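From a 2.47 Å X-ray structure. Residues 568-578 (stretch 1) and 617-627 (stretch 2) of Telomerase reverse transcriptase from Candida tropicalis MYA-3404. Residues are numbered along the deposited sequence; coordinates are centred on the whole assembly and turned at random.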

# COMPACT_ATOMS: atom_id res chain seq x y z
N ASP A 568 12.62 -5.15 14.39
CA ASP A 568 11.78 -6.28 14.77
C ASP A 568 11.71 -7.31 13.65
O ASP A 568 12.03 -8.48 13.84
CB ASP A 568 10.37 -5.78 15.13
CG ASP A 568 9.59 -6.78 15.95
OD1 ASP A 568 8.72 -6.35 16.74
OD2 ASP A 568 9.84 -8.00 15.82
N SER A 569 11.27 -6.87 12.46
CA SER A 569 11.14 -7.67 11.25
C SER A 569 10.07 -8.76 11.36
O SER A 569 9.88 -9.52 10.41
CB SER A 569 12.47 -8.32 10.82
OG SER A 569 12.31 -9.11 9.65
N SER A 570 9.36 -8.84 12.49
CA SER A 570 8.33 -9.86 12.67
C SER A 570 7.05 -9.56 11.90
O SER A 570 6.18 -10.44 11.82
CB SER A 570 7.99 -10.01 14.16
OG SER A 570 9.12 -10.44 14.90
N GLN A 571 6.91 -8.35 11.35
CA GLN A 571 5.75 -8.04 10.53
C GLN A 571 5.65 -8.98 9.33
O GLN A 571 4.57 -9.49 9.01
CB GLN A 571 5.80 -6.58 10.08
CG GLN A 571 7.21 -6.09 9.78
CD GLN A 571 7.23 -4.63 9.35
OE1 GLN A 571 6.19 -4.05 9.04
NE2 GLN A 571 8.42 -4.04 9.33
N PHE A 572 6.77 -9.22 8.66
CA PHE A 572 6.86 -10.19 7.57
C PHE A 572 7.67 -11.37 8.08
O PHE A 572 8.87 -11.24 8.36
CB PHE A 572 7.51 -9.57 6.33
CG PHE A 572 7.21 -8.11 6.16
CD1 PHE A 572 5.94 -7.68 5.82
CD2 PHE A 572 8.21 -7.17 6.34
CE1 PHE A 572 5.66 -6.34 5.66
CE2 PHE A 572 7.94 -5.82 6.19
CZ PHE A 572 6.67 -5.40 5.85
N SER A 573 7.03 -12.53 8.21
CA SER A 573 7.63 -13.64 8.92
C SER A 573 8.43 -14.52 7.96
O SER A 573 8.63 -14.19 6.79
CB SER A 573 6.56 -14.45 9.66
OG SER A 573 7.15 -15.46 10.45
N ARG A 574 8.89 -15.68 8.46
CA ARG A 574 9.76 -16.65 7.81
C ARG A 574 9.35 -16.91 6.36
O ARG A 574 8.20 -17.26 6.09
CB ARG A 574 9.76 -17.96 8.61
CG ARG A 574 10.50 -19.12 7.95
CD ARG A 574 10.46 -20.36 8.84
NE ARG A 574 10.88 -21.57 8.13
CZ ARG A 574 10.98 -22.77 8.70
NH1 ARG A 574 10.71 -22.93 9.99
NH2 ARG A 574 11.36 -23.82 7.97
N PRO A 575 10.27 -16.72 5.41
CA PRO A 575 9.96 -17.03 4.00
C PRO A 575 9.94 -18.52 3.67
O PRO A 575 9.66 -18.86 2.52
CB PRO A 575 11.08 -16.30 3.23
CG PRO A 575 11.66 -15.31 4.20
CD PRO A 575 11.53 -15.96 5.54
N THR A 576 10.23 -19.40 4.63
CA THR A 576 10.04 -20.85 4.49
C THR A 576 10.82 -21.43 3.30
O THR A 576 10.24 -21.94 2.34
CB THR A 576 8.55 -21.22 4.40
OG1 THR A 576 8.00 -20.72 3.18
CG2 THR A 576 7.79 -20.63 5.58
N CYS A 577 12.14 -21.33 3.38
CA CYS A 577 13.04 -21.70 2.29
C CYS A 577 13.69 -23.06 2.58
O CYS A 577 14.76 -23.13 3.18
CB CYS A 577 14.08 -20.62 2.07
SG CYS A 577 14.87 -20.02 3.60
N LYS A 578 13.04 -24.14 2.13
CA LYS A 578 13.64 -25.48 2.17
C LYS A 578 13.02 -26.29 1.03
O LYS A 578 11.91 -26.80 1.17
CB LYS A 578 13.41 -26.15 3.52
CG LYS A 578 14.20 -27.44 3.71
CD LYS A 578 13.56 -28.35 4.74
CE LYS A 578 12.24 -28.91 4.24
NZ LYS A 578 12.42 -29.75 3.02
N ASP A 617 12.39 -2.27 -0.04
CA ASP A 617 13.69 -2.83 0.31
C ASP A 617 13.57 -3.86 1.41
O ASP A 617 14.26 -4.89 1.39
CB ASP A 617 14.65 -1.71 0.72
CG ASP A 617 15.00 -0.78 -0.43
OD1 ASP A 617 14.57 -1.05 -1.57
OD2 ASP A 617 15.71 0.22 -0.18
N ALA A 618 12.68 -3.62 2.38
CA ALA A 618 12.52 -4.57 3.48
C ALA A 618 11.96 -5.90 2.98
O ALA A 618 12.43 -6.97 3.39
CB ALA A 618 11.62 -3.98 4.56
N ILE A 619 10.95 -5.86 2.10
CA ILE A 619 10.43 -7.10 1.53
C ILE A 619 11.50 -7.78 0.68
O ILE A 619 11.66 -9.00 0.73
CB ILE A 619 9.15 -6.86 0.72
CG1 ILE A 619 8.15 -6.02 1.52
CG2 ILE A 619 8.51 -8.18 0.35
CD1 ILE A 619 7.65 -6.72 2.75
N LEU A 620 12.23 -6.99 -0.11
CA LEU A 620 13.28 -7.56 -0.96
C LEU A 620 14.34 -8.27 -0.12
O LEU A 620 14.69 -9.42 -0.40
CB LEU A 620 13.91 -6.47 -1.82
CG LEU A 620 13.10 -5.94 -3.02
CD1 LEU A 620 13.82 -4.78 -3.69
CD2 LEU A 620 12.82 -7.05 -4.02
N LYS A 621 14.84 -7.60 0.92
CA LYS A 621 15.91 -8.18 1.73
C LYS A 621 15.48 -9.52 2.33
O LYS A 621 16.25 -10.49 2.30
CB LYS A 621 16.35 -7.22 2.83
CG LYS A 621 17.12 -6.01 2.32
CD LYS A 621 17.38 -4.98 3.42
CE LYS A 621 18.51 -5.41 4.36
NZ LYS A 621 18.08 -6.40 5.39
N LEU A 622 14.26 -9.59 2.85
CA LEU A 622 13.78 -10.86 3.39
C LEU A 622 13.69 -11.92 2.29
O LEU A 622 14.02 -13.09 2.52
CB LEU A 622 12.42 -10.67 4.05
CG LEU A 622 12.47 -9.92 5.37
CD1 LEU A 622 11.08 -9.76 5.93
CD2 LEU A 622 13.38 -10.66 6.34
N THR A 623 13.27 -11.52 1.09
CA THR A 623 13.17 -12.48 0.00
C THR A 623 14.55 -13.00 -0.39
O THR A 623 14.73 -14.21 -0.55
CB THR A 623 12.47 -11.85 -1.20
OG1 THR A 623 11.20 -11.32 -0.78
CG2 THR A 623 12.25 -12.88 -2.29
N PHE A 624 15.54 -12.11 -0.52
CA PHE A 624 16.87 -12.56 -0.91
C PHE A 624 17.60 -13.25 0.23
O PHE A 624 18.44 -14.12 -0.02
CB PHE A 624 17.68 -11.38 -1.43
CG PHE A 624 17.24 -10.91 -2.77
CD1 PHE A 624 17.65 -11.56 -3.92
CD2 PHE A 624 16.39 -9.83 -2.90
CE1 PHE A 624 17.24 -11.14 -5.16
CE2 PHE A 624 15.97 -9.40 -4.14
CZ PHE A 624 16.39 -10.06 -5.27
N GLU A 625 17.28 -12.90 1.48
CA GLU A 625 17.85 -13.65 2.60
C GLU A 625 17.44 -15.12 2.54
O GLU A 625 18.22 -15.99 2.94
CB GLU A 625 17.41 -13.03 3.93
CG GLU A 625 18.21 -11.81 4.36
CD GLU A 625 17.51 -10.99 5.43
OE1 GLU A 625 16.67 -11.54 6.16
OE2 GLU A 625 17.80 -9.77 5.53
N ALA A 626 16.25 -15.41 2.02
CA ALA A 626 15.86 -16.81 1.85
C ALA A 626 16.71 -17.48 0.77
O ALA A 626 17.11 -18.64 0.93
CB ALA A 626 14.38 -16.90 1.50
N ILE A 627 17.02 -16.75 -0.30
CA ILE A 627 17.85 -17.31 -1.37
C ILE A 627 19.25 -17.61 -0.84
O ILE A 627 19.80 -18.69 -1.07
CB ILE A 627 17.89 -16.36 -2.58
CG1 ILE A 627 16.50 -16.23 -3.21
CG2 ILE A 627 18.89 -16.85 -3.61
CD1 ILE A 627 16.44 -15.17 -4.30

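Residues 617-627 form one helical segment, against which the irregular stretch 568-578 runs in the same direction: the closest CA pairs progress from Ser569 CA-Ala618 CA (8.5 Å) through Phe572 CA-Ile619 CA (7.7 Å) to Cys577 CA-Ala626 CA (5.7 Å). No hydrogen bond crosses the contact; most of the close pairs within its 384 Å² of buried surface are apolar.

Phe572 points its CA-to-CB bond toward the helix, with chi1 at -33°, between wells. With this setting, one face of the ring lies against Ile619, whose CD1 is 3.3 Å from the ring centroid and 5° off the normal, a CH-pi contact. Ile619 leaves its own backbone sideways; chi angles of -50° and -64° (m, m) carry CD1 to the ring. Leu622, an m,t rotamer, places CD1 at the ring edge, 3.6 Å from Phe572 CB, while its CD2 lies 3.8 Å from Ser569 OG.

Farther along, Ala626 CB is 3.8 Å from both Pro575 CB and Cys577 CB, its short side chain accommodating close backbone approach. Cys577, chi1 p, sets SG 3.7 Å from Ala626 O.

Polar groups bond locally instead. Thr623, pointing away, uses its m rotamer to bond OG1 to Ile619 O (2.8 Å); Thr576, also pointing away, bonds OG1 to Pro575 O (2.6 Å).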